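Local structure of tailspike protein (Acinetobacter phage vB_ApiP_P1, 6E1R) at residues 222-227 / 257-262; 306-311 / 337-342; 250-255 / 277-282. The protein probably recognises and cleaves surface polysaccharide of its Acinetobacter host as a trimeric phage tailspike; this chain is the part of that protein after its N-terminal region. All blocks are in the same frame, centred on the assembly; numbering follows the deposited sequence.

Contact 1 of 3, residues 222-227 / 257-262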
loop_
_atom_site.group_PDB
_atom_site.type_symbol
_atom_site.label_atom_id
_atom_site.label_comp_id
_atom_site.label_asym_id
_atom_site.label_seq_id
_atom_site.Cartn_x
_atom_site.Cartn_y
_atom_site.Cartn_z
ATOM N N PHE A 222 -15.098 14.072 7.903
ATOM C CA PHE A 222 -16.153 13.637 8.813
ATOM C C PHE A 222 -15.944 14.316 10.164
ATOM O O PHE A 222 -15.088 13.898 10.951
ATOM C CB PHE A 222 -16.162 12.119 8.964
ATOM C CG PHE A 222 -16.551 11.380 7.714
ATOM C CD1 PHE A 222 -15.614 11.105 6.732
ATOM C CD2 PHE A 222 -17.853 10.947 7.529
ATOM C CE1 PHE A 222 -15.969 10.419 5.587
ATOM C CE2 PHE A 222 -18.215 10.261 6.386
ATOM C CZ PHE A 222 -17.272 9.996 5.413
ATOM N N GLY A 223 -16.719 15.364 10.423
ATOM C CA GLY A 223 -16.824 15.942 11.747
ATOM C C GLY A 223 -15.788 16.976 12.127
ATOM O O GLY A 223 -15.708 17.332 13.309
ATOM N N THR A 224 -15.005 17.488 11.177
ATOM C CA THR A 224 -14.050 18.539 11.520
ATOM C C THR A 224 -14.775 19.845 11.808
ATOM O O THR A 224 -14.509 20.510 12.817
ATOM C CB THR A 224 -13.028 18.728 10.399
ATOM O OG1 THR A 224 -12.354 17.488 10.149
ATOM C CG2 THR A 224 -12.000 19.781 10.789
ATOM N N TYR A 225 -15.698 20.227 10.932
ATOM C CA TYR A 225 -16.444 21.468 11.057
ATOM C C TYR A 225 -17.831 21.183 11.620
ATOM O O TYR A 225 -18.399 20.108 11.410
ATOM C CB TYR A 225 -16.554 22.176 9.706
ATOM C CG TYR A 225 -15.217 22.430 9.052
ATOM C CD1 TYR A 225 -14.483 23.571 9.350
ATOM C CD2 TYR A 225 -14.682 21.525 8.144
ATOM C CE1 TYR A 225 -13.255 23.806 8.758
ATOM C CE2 TYR A 225 -13.455 21.751 7.549
ATOM C CZ TYR A 225 -12.747 22.893 7.858
ATOM O OH TYR A 225 -11.526 23.123 7.266
HETATM N N MSE A 226 -18.368 22.158 12.343
HETATM C CA MSE A 226 -19.651 21.993 13.014
HETATM C C MSE A 226 -20.491 23.262 12.906
HETATM O O MSE A 226 -20.191 24.267 13.552
HETATM C CB MSE A 226 -19.432 21.621 14.481
HETATM C CG MSE A 226 -20.652 21.044 15.176
HETATM SE SE MSE A 226 -20.422 20.988 17.113
HETATM C CE MSE A 226 -20.674 19.087 17.409
ATOM N N SER A 227 -21.546 23.212 12.090
ATOM C CA SER A 227 -22.369 24.399 11.876
ATOM C C SER A 227 -23.188 24.732 13.118
ATOM O O SER A 227 -23.251 25.893 13.539
ATOM C CB SER A 227 -23.278 24.195 10.664
ATOM O OG SER A 227 -24.251 23.198 10.919
ATOM N N ILE A 257 -10.532 12.263 6.588
ATOM C CA ILE A 257 -10.271 12.790 7.922
ATOM C C ILE A 257 -11.472 12.492 8.808
ATOM O O ILE A 257 -12.616 12.752 8.419
ATOM C CB ILE A 257 -9.979 14.301 7.895
ATOM C CG1 ILE A 257 -8.774 14.597 7.000
ATOM C CG2 ILE A 257 -9.733 14.819 9.301
ATOM C CD1 ILE A 257 -8.617 16.060 6.650
ATOM N N PHE A 258 -11.208 11.956 10.000
ATOM C CA PHE A 258 -12.242 11.637 10.981
ATOM C C PHE A 258 -11.871 12.310 12.295
ATOM O O PHE A 258 -10.946 11.865 12.981
ATOM C CB PHE A 258 -12.382 10.126 11.168
ATOM C CG PHE A 258 -12.701 9.380 9.903
ATOM C CD1 PHE A 258 -11.694 9.004 9.028
ATOM C CD2 PHE A 258 -14.008 9.039 9.595
ATOM C CE1 PHE A 258 -11.985 8.314 7.865
ATOM C CE2 PHE A 258 -14.306 8.348 8.435
ATOM C CZ PHE A 258 -13.293 7.985 7.569
ATOM N N ARG A 259 -12.584 13.383 12.642
ATOM C CA ARG A 259 -12.301 14.164 13.838
ATOM C C ARG A 259 -13.559 14.335 14.679
ATOM O O ARG A 259 -14.676 14.373 14.157
ATOM C CB ARG A 259 -11.737 15.556 13.506
ATOM C CG ARG A 259 -10.342 15.563 12.919
ATOM C CD ARG A 259 -9.823 16.990 12.876
ATOM N NE ARG A 259 -8.449 17.070 12.396
ATOM C CZ ARG A 259 -8.106 17.458 11.174
ATOM N NH1 ARG A 259 -9.037 17.823 10.303
ATOM N NH2 ARG A 259 -6.828 17.496 10.827
ATOM N N LYS A 260 -13.352 14.425 15.996
ATOM C CA LYS A 260 -14.366 14.888 16.948
ATOM C C LYS A 260 -15.587 13.970 16.986
ATOM O O LYS A 260 -16.726 14.433 17.010
ATOM C CB LYS A 260 -14.800 16.320 16.632
ATOM C CG LYS A 260 -13.687 17.347 16.606
ATOM C CD LYS A 260 -13.036 17.508 17.961
ATOM C CE LYS A 260 -11.866 18.484 17.876
ATOM N NZ LYS A 260 -12.307 19.851 17.448
ATOM N N GLY A 261 -15.357 12.659 16.998
ATOM C CA GLY A 261 -16.453 11.731 17.206
ATOM C C GLY A 261 -16.866 11.682 18.664
ATOM O O GLY A 261 -16.055 11.875 19.567
ATOM N N THR A 262 -18.153 11.417 18.900
ATOM C CA THR A 262 -18.673 11.406 20.263
ATOM C C THR A 262 -19.578 10.222 20.571
ATOM O O THR A 262 -20.072 10.128 21.700
ATOM C CB THR A 262 -19.436 12.709 20.564
ATOM O OG1 THR A 262 -20.261 13.056 19.444
ATOM C CG2 THR A 262 -18.467 13.848 20.847
#
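Phe222 sits level with Phe258 on the neighbouring coil, as one parallel bridge of a beta-helix. Its N-H is given to Ile257 O at 2.9 Å, and its own carbonyl O receives Arg259 N at 3.1 Å, so both peptide groups flanking Phe222 CA are bonded to the same strand, 257-259. The two phenyl rings lie side by side and point the same way, with planes only 7° apart but slid so that they hardly overlap. Phe258 CE2 comes over one face of the Phe222 ring, 3.5 Å from CD1, while Ile257 O lies at the edge of that ring.

At Gly223 a positive phi of 86° swings the chain out of the strand. Its CA still passes Arg259 O at 3.6 Å in a CA-H...O contact.

Thr224 has OG1 anti to the carbonyl carbon (chi1 -57°), and there it meets the edge of the Arg259 guanidinium. The bond from NH1 to OG1, 3.3 Å, is weak, and Asp221 is the stronger partner of this hydroxyl. Thr224 CG2 also touches NH1, at 3.6 Å. The arginine chain runs extended from CG to NE, and its NH2 forms a salt bridge with Glu284.

Around this, Phe222 stacks on Phe200 of strand 199-200, Phe258 packs on Leu283 of strand 281-284, and Ala236 of strand 235-239 touches both rings.

Contact 2 of 3, residues 306-311 / 337-342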
loop_
_atom_site.group_PDB
_atom_site.type_symbol
_atom_site.label_atom_id
_atom_site.label_comp_id
_atom_site.label_asym_id
_atom_site.label_seq_id
_atom_site.Cartn_x
_atom_site.Cartn_y
_atom_site.Cartn_z
ATOM N N GLY A 306 -0.839 7.280 7.363
ATOM C CA GLY A 306 -1.844 8.133 7.955
ATOM C C GLY A 306 -1.567 8.380 9.421
ATOM O O GLY A 306 -0.466 8.124 9.920
ATOM N N TYR A 307 -2.589 8.878 10.118
ATOM C CA TYR A 307 -2.487 9.241 11.525
ATOM C C TYR A 307 -3.612 8.593 12.317
ATOM O O TYR A 307 -4.761 8.558 11.869
ATOM C CB TYR A 307 -2.553 10.761 11.731
ATOM C CG TYR A 307 -1.400 11.533 11.141
ATOM C CD1 TYR A 307 -1.339 11.788 9.778
ATOM C CD2 TYR A 307 -0.386 12.034 11.948
ATOM C CE1 TYR A 307 -0.295 12.498 9.235
ATOM C CE2 TYR A 307 0.664 12.749 11.411
ATOM C CZ TYR A 307 0.704 12.980 10.052
ATOM O OH TYR A 307 1.748 13.690 9.510
ATOM N N ILE A 308 -3.269 8.079 13.496
ATOM C CA ILE A 308 -4.252 7.694 14.504
ATOM C C ILE A 308 -3.741 8.223 15.836
ATOM O O ILE A 308 -2.932 7.570 16.505
ATOM C CB ILE A 308 -4.473 6.170 14.554
ATOM C CG1 ILE A 308 -4.867 5.628 13.178
ATOM C CG2 ILE A 308 -5.546 5.824 15.576
ATOM C CD1 ILE A 308 -5.095 4.134 13.150
ATOM N N GLU A 309 -4.183 9.418 16.221
ATOM C CA GLU A 309 -3.597 10.099 17.366
ATOM C C GLU A 309 -4.660 10.928 18.072
ATOM O O GLU A 309 -5.803 11.025 17.623
ATOM C CB GLU A 309 -2.414 10.975 16.937
ATOM C CG GLU A 309 -2.751 12.039 15.908
ATOM C CD GLU A 309 -1.557 12.911 15.567
ATOM O OE1 GLU A 309 -0.425 12.548 15.952
ATOM O OE2 GLU A 309 -1.748 13.958 14.913
ATOM N N ALA A 310 -4.267 11.502 19.211
ATOM C CA ALA A 310 -5.080 12.477 19.943
ATOM C C ALA A 310 -6.450 11.922 20.327
ATOM O O ALA A 310 -7.441 12.656 20.357
ATOM C CB ALA A 310 -5.234 13.775 19.146
ATOM N N ASN A 311 -6.520 10.628 20.633
ATOM C CA ASN A 311 -7.767 10.020 21.084
ATOM C C ASN A 311 -7.612 9.548 22.523
ATOM O O ASN A 311 -7.715 8.350 22.811
ATOM C CB ASN A 311 -8.161 8.866 20.163
ATOM C CG ASN A 311 -8.191 9.274 18.703
ATOM O OD1 ASN A 311 -8.825 10.263 18.337
ATOM N ND2 ASN A 311 -7.486 8.524 17.864
ATOM N N ILE A 337 2.008 4.053 10.323
ATOM C CA ILE A 337 1.002 4.942 10.891
ATOM C C ILE A 337 1.651 5.787 11.977
ATOM O O ILE A 337 2.385 5.266 12.826
ATOM C CB ILE A 337 -0.190 4.149 11.453
ATOM C CG1 ILE A 337 -0.678 3.127 10.426
ATOM C CG2 ILE A 337 -1.319 5.086 11.846
ATOM C CD1 ILE A 337 -1.092 3.741 9.108
ATOM N N HIS A 338 1.381 7.090 11.954
ATOM C CA HIS A 338 1.837 7.986 13.011
ATOM C C HIS A 338 0.828 7.922 14.151
ATOM O O HIS A 338 -0.321 8.350 13.995
ATOM C CB HIS A 338 1.990 9.408 12.480
ATOM C CG HIS A 338 2.637 10.348 13.447
ATOM N ND1 HIS A 338 3.987 10.625 13.423
ATOM C CD2 HIS A 338 2.125 11.067 14.474
ATOM C CE1 HIS A 338 4.278 11.480 14.387
ATOM N NE2 HIS A 338 3.166 11.763 15.041
HETATM N N MSE A 339 1.246 7.385 15.293
HETATM C CA MSE A 339 0.319 7.138 16.395
HETATM C C MSE A 339 0.760 7.776 17.709
HETATM O O MSE A 339 1.291 7.100 18.589
HETATM C CB MSE A 339 0.132 5.633 16.591
HETATM C CG MSE A 339 -0.476 4.932 15.388
HETATM SE SE MSE A 339 -0.581 3.001 15.608
HETATM C CE MSE A 339 -2.513 2.782 15.475
ATOM N N ASN A 340 0.522 9.078 17.838
ATOM C CA ASN A 340 0.810 9.821 19.065
ATOM C C ASN A 340 -0.417 9.738 19.966
ATOM O O ASN A 340 -1.366 10.509 19.809
ATOM C CB ASN A 340 1.173 11.265 18.741
ATOM C CG ASN A 340 1.655 12.030 19.956
ATOM O OD1 ASN A 340 1.949 11.443 20.997
ATOM N ND2 ASN A 340 1.738 13.350 19.829
ATOM N N ARG A 341 -0.398 8.798 20.920
ATOM C CA ARG A 341 -1.541 8.545 21.795
ATOM C C ARG A 341 -2.783 8.169 20.998
ATOM O O ARG A 341 -3.754 8.936 20.960
ATOM C CB ARG A 341 -1.838 9.743 22.703
ATOM C CG ARG A 341 -0.696 10.170 23.604
ATOM C CD ARG A 341 -1.055 11.445 24.346
ATOM N NE ARG A 341 -0.638 11.396 25.746
ATOM C CZ ARG A 341 0.526 11.829 26.219
ATOM N NH1 ARG A 341 1.433 12.346 25.403
ATOM N NH2 ARG A 341 0.781 11.732 27.517
ATOM N N PRO A 342 -2.799 6.995 20.362
ATOM C CA PRO A 342 -3.959 6.628 19.537
ATOM C C PRO A 342 -5.183 6.231 20.342
ATOM O O PRO A 342 -6.297 6.303 19.810
ATOM C CB PRO A 342 -3.436 5.449 18.708
ATOM C CG PRO A 342 -2.399 4.826 19.579
ATOM C CD PRO A 342 -1.752 5.958 20.337
#
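His338 N donates to Gly306 O at 2.9 Å, and Ile308 N returns the link to His338 O at 3.0 Å, the pattern of parallel strands around the Tyr307-His338 pair. Two further main-chain bonds join the residues that follow: Ala310 N to Asn340 O and Asn311 N to Arg341 O. Asn311 adds a side-chain bond, its ND2 reaching Pro342 O at 3.2 Å with the acceptor in the plane of the amide; its OD1 takes Asn286 N.

Glu309 carries CG between the backbone N and the carbonyl carbon (chi1 58°), the crowded position, and its chain is extended beyond. OE1 arrives at the edge of the His338 ring, 3.3 Å from CD2, with carboxylate and ring planes 83° apart. Tyr307 CD2 packs on His338 CB at 3.6 Å, the two rings oblique to each other. Their polar ends reach the second subunit: Tyr307 OH bonds to Thr274 and His338 ND1 to Ser299 of that subunit.

Ile308 gathers the apolar contacts. CG1 meets Ile337 CG2 at 3.8 Å, CD1 meets CE of the selenomethionine Met339 at 3.7 Å, and CG2 meets Pro342 CB with the side chains crossing at about a right angle.

The chemistry is thus divided: Ile308 and its partners, with Val317 and Phe334, make hydrophobic core, whereas Tyr307 and His338 supply polar groups to the trimer interface.

Contact 3 of 3, residues 250-255 / 277-282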
loop_
_atom_site.group_PDB
_atom_site.type_symbol
_atom_site.label_atom_id
_atom_site.label_comp_id
_atom_site.label_asym_id
_atom_site.label_seq_id
_atom_site.Cartn_x
_atom_site.Cartn_y
_atom_site.Cartn_z
ATOM N N ALA A 250 -16.039 -3.815 0.382
ATOM C CA ALA A 250 -15.251 -3.105 -0.630
ATOM C C ALA A 250 -15.387 -1.585 -0.512
ATOM O O ALA A 250 -15.761 -0.892 -1.458
ATOM C CB ALA A 250 -15.636 -3.576 -2.036
ATOM N N ASN A 251 -15.058 -1.068 0.667
ATOM C CA ASN A 251 -15.127 0.365 0.935
ATOM C C ASN A 251 -13.729 0.868 1.272
ATOM O O ASN A 251 -13.156 0.484 2.297
ATOM C CB ASN A 251 -16.123 0.649 2.056
ATOM C CG ASN A 251 -17.537 0.235 1.687
ATOM O OD1 ASN A 251 -17.985 0.456 0.562
ATOM N ND2 ASN A 251 -18.234 -0.392 2.623
ATOM N N THR A 252 -13.185 1.728 0.412
ATOM C CA THR A 252 -11.825 2.231 0.537
ATOM C C THR A 252 -11.836 3.735 0.770
ATOM O O THR A 252 -12.649 4.461 0.188
ATOM C CB THR A 252 -10.993 1.908 -0.712
ATOM O OG1 THR A 252 -11.464 0.691 -1.304
ATOM C CG2 THR A 252 -9.521 1.775 -0.361
ATOM N N PHE A 253 -10.922 4.196 1.620
ATOM C CA PHE A 253 -10.840 5.593 2.024
ATOM C C PHE A 253 -9.444 6.117 1.721
ATOM O O PHE A 253 -8.450 5.551 2.189
ATOM C CB PHE A 253 -11.163 5.749 3.511
ATOM C CG PHE A 253 -12.525 5.240 3.889
ATOM C CD1 PHE A 253 -12.751 3.884 4.076
ATOM C CD2 PHE A 253 -13.580 6.118 4.057
ATOM C CE1 PHE A 253 -14.004 3.415 4.422
ATOM C CE2 PHE A 253 -14.834 5.656 4.404
ATOM C CZ PHE A 253 -15.046 4.303 4.586
ATOM N N TYR A 254 -9.372 7.196 0.944
ATOM C CA TYR A 254 -8.110 7.825 0.574
ATOM C C TYR A 254 -8.068 9.231 1.154
ATOM O O TYR A 254 -8.903 10.072 0.807
ATOM C CB TYR A 254 -7.944 7.877 -0.947
ATOM C CG TYR A 254 -7.940 6.527 -1.631
ATOM C CD1 TYR A 254 -6.748 5.927 -2.019
ATOM C CD2 TYR A 254 -9.127 5.859 -1.900
ATOM C CE1 TYR A 254 -6.741 4.698 -2.651
ATOM C CE2 TYR A 254 -9.129 4.630 -2.530
ATOM C CZ TYR A 254 -7.933 4.055 -2.904
ATOM O OH TYR A 254 -7.933 2.831 -3.533
ATOM N N ASN A 255 -7.101 9.477 2.041
ATOM C CA ASN A 255 -6.832 10.811 2.587
ATOM C C ASN A 255 -8.047 11.409 3.293
ATOM O O ASN A 255 -8.197 12.631 3.361
ATOM C CB ASN A 255 -6.332 11.765 1.497
ATOM C CG ASN A 255 -5.181 11.186 0.701
ATOM O OD1 ASN A 255 -4.023 11.265 1.114
ATOM N ND2 ASN A 255 -5.493 10.601 -0.450
ATOM N N HIS A 277 -10.467 -0.587 3.861
ATOM C CA HIS A 277 -9.073 -0.180 3.950
ATOM C C HIS A 277 -8.968 1.338 3.955
ATOM O O HIS A 277 -9.843 2.039 3.441
ATOM C CB HIS A 277 -8.247 -0.771 2.801
ATOM C CG HIS A 277 -8.280 -2.265 2.744
ATOM N ND1 HIS A 277 -7.858 -3.059 3.790
ATOM C CD2 HIS A 277 -8.692 -3.113 1.772
ATOM C CE1 HIS A 277 -8.006 -4.329 3.464
ATOM N NE2 HIS A 277 -8.509 -4.390 2.244
ATOM N N PHE A 278 -7.880 1.837 4.541
ATOM C CA PHE A 278 -7.684 3.266 4.778
ATOM C C PHE A 278 -6.284 3.659 4.326
ATOM O O PHE A 278 -5.295 3.296 4.972
ATOM C CB PHE A 278 -7.896 3.607 6.254
ATOM C CG PHE A 278 -9.252 3.224 6.775
ATOM C CD1 PHE A 278 -9.498 1.942 7.241
ATOM C CD2 PHE A 278 -10.282 4.149 6.804
ATOM C CE1 PHE A 278 -10.746 1.590 7.717
ATOM C CE2 PHE A 278 -11.532 3.804 7.282
ATOM C CZ PHE A 278 -11.764 2.523 7.738
ATOM N N PHE A 279 -6.200 4.403 3.225
ATOM C CA PHE A 279 -4.928 4.866 2.678
ATOM C C PHE A 279 -4.697 6.309 3.111
ATOM O O PHE A 279 -5.423 7.214 2.686
ATOM C CB PHE A 279 -4.915 4.750 1.155
ATOM C CG PHE A 279 -4.870 3.337 0.651
ATOM C CD1 PHE A 279 -6.035 2.606 0.491
ATOM C CD2 PHE A 279 -3.661 2.739 0.334
ATOM C CE1 PHE A 279 -5.995 1.304 0.024
ATOM C CE2 PHE A 279 -3.615 1.439 -0.132
ATOM C CZ PHE A 279 -4.784 0.721 -0.288
ATOM N N ALA A 280 -3.685 6.519 3.956
ATOM C CA ALA A 280 -3.246 7.855 4.365
ATOM C C ALA A 280 -4.379 8.655 5.006
ATOM O O ALA A 280 -4.478 9.872 4.834
ATOM C CB ALA A 280 -2.640 8.621 3.187
ATOM N N CYS A 281 -5.235 7.972 5.760
ATOM C CA CYS A 281 -6.344 8.640 6.421
ATOM C C CYS A 281 -5.896 9.243 7.750
ATOM O O CYS A 281 -4.822 8.943 8.275
ATOM C CB CYS A 281 -7.506 7.671 6.630
ATOM S SG CYS A 281 -8.281 7.116 5.095
ATOM N N ASP A 282 -6.744 10.110 8.297
ATOM C CA ASP A 282 -6.435 10.863 9.509
ATOM C C ASP A 282 -7.560 10.653 10.513
ATOM O O ASP A 282 -8.670 11.162 10.322
ATOM C CB ASP A 282 -6.252 12.346 9.186
ATOM C CG ASP A 282 -5.810 13.160 10.385
ATOM O OD1 ASP A 282 -5.418 12.563 11.409
ATOM O OD2 ASP A 282 -5.863 14.404 10.296
#
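Thr252 with His277, Phe253 with Phe278 and Tyr254 with Phe279 are three successive parallel bridges between adjacent coils of the right-handed beta-helix, the fold known from phage tailspikes. Main-chain bonds alternate along them, from His277 N to Asn251 O, Phe253 N to His277 O, Phe279 N to Phe253 O at 2.7 Å, and Asn255 N to Phe279 O at 2.9 Å. The last of these lies at a corner: the chain turns at Phe279 and Ala280, and Asn255 and Ala280 both take positive phi.

Aromatic side chains pair in register on both faces of the strands. Being paired across the bridge, Phe253 and Phe278 leave on the same face, and the shared chi1 of -58° sets CG anti to the carbonyl carbon in each. Their rings are nearly parallel, 11° apart, but slid, with centroids 4.8 Å apart; Phe278 CE2 lies over one face of Phe253, 3.4 Å from its CD1. The row extends beyond the pair, to Phe217 on Phe253 and Phe303 on Phe278, an aromatic ladder inside the coil.

On the other face the Tyr254 and Phe279 rings repeat the pattern, planes 8° apart and centroids at 5.1 Å, and Thr252 CG2 closes on the edge of Phe279, 3.6 Å from CE1. This face, with Asn255 at the turn after it, meets the other subunits. Thr252 OG1 is hydrogen-bonded to Asn255 OD1 of the third subunit, Asn255 OD1 to Thr252 OG1 of the second, and Tyr254 packs on Tyr254 of the second.

Past the corner, Cys281 SG returns to the ladder side, lying in the plane of the Phe278 ring at its edge and 3.6 Å from Phe253 CB.

The three contacts belong to neighbouring coils of one beta-helix, with centres 15 to 16 Å apart. Contact 3 is joined to both others through strand 281-284, which segment 277-282 enters and which is flanked by strand 257-259 of contact 1 and strand 306-309 of contact 2. Phe258 N probably bonds to Asp282 O (2.7 Å) and Tyr307 N to Cys281 O (2.9 Å). Contact 1 also packs against contact 3 through Phe258 CZ and Phe253 CD2, 4.0 Å apart. Contacts 1 and 2 do not touch; their nearest atoms are about 6 Å apart. All three meet the second subunit. A bound sodium ion lies about 9 Å from the Asn251 side chain of contact 3.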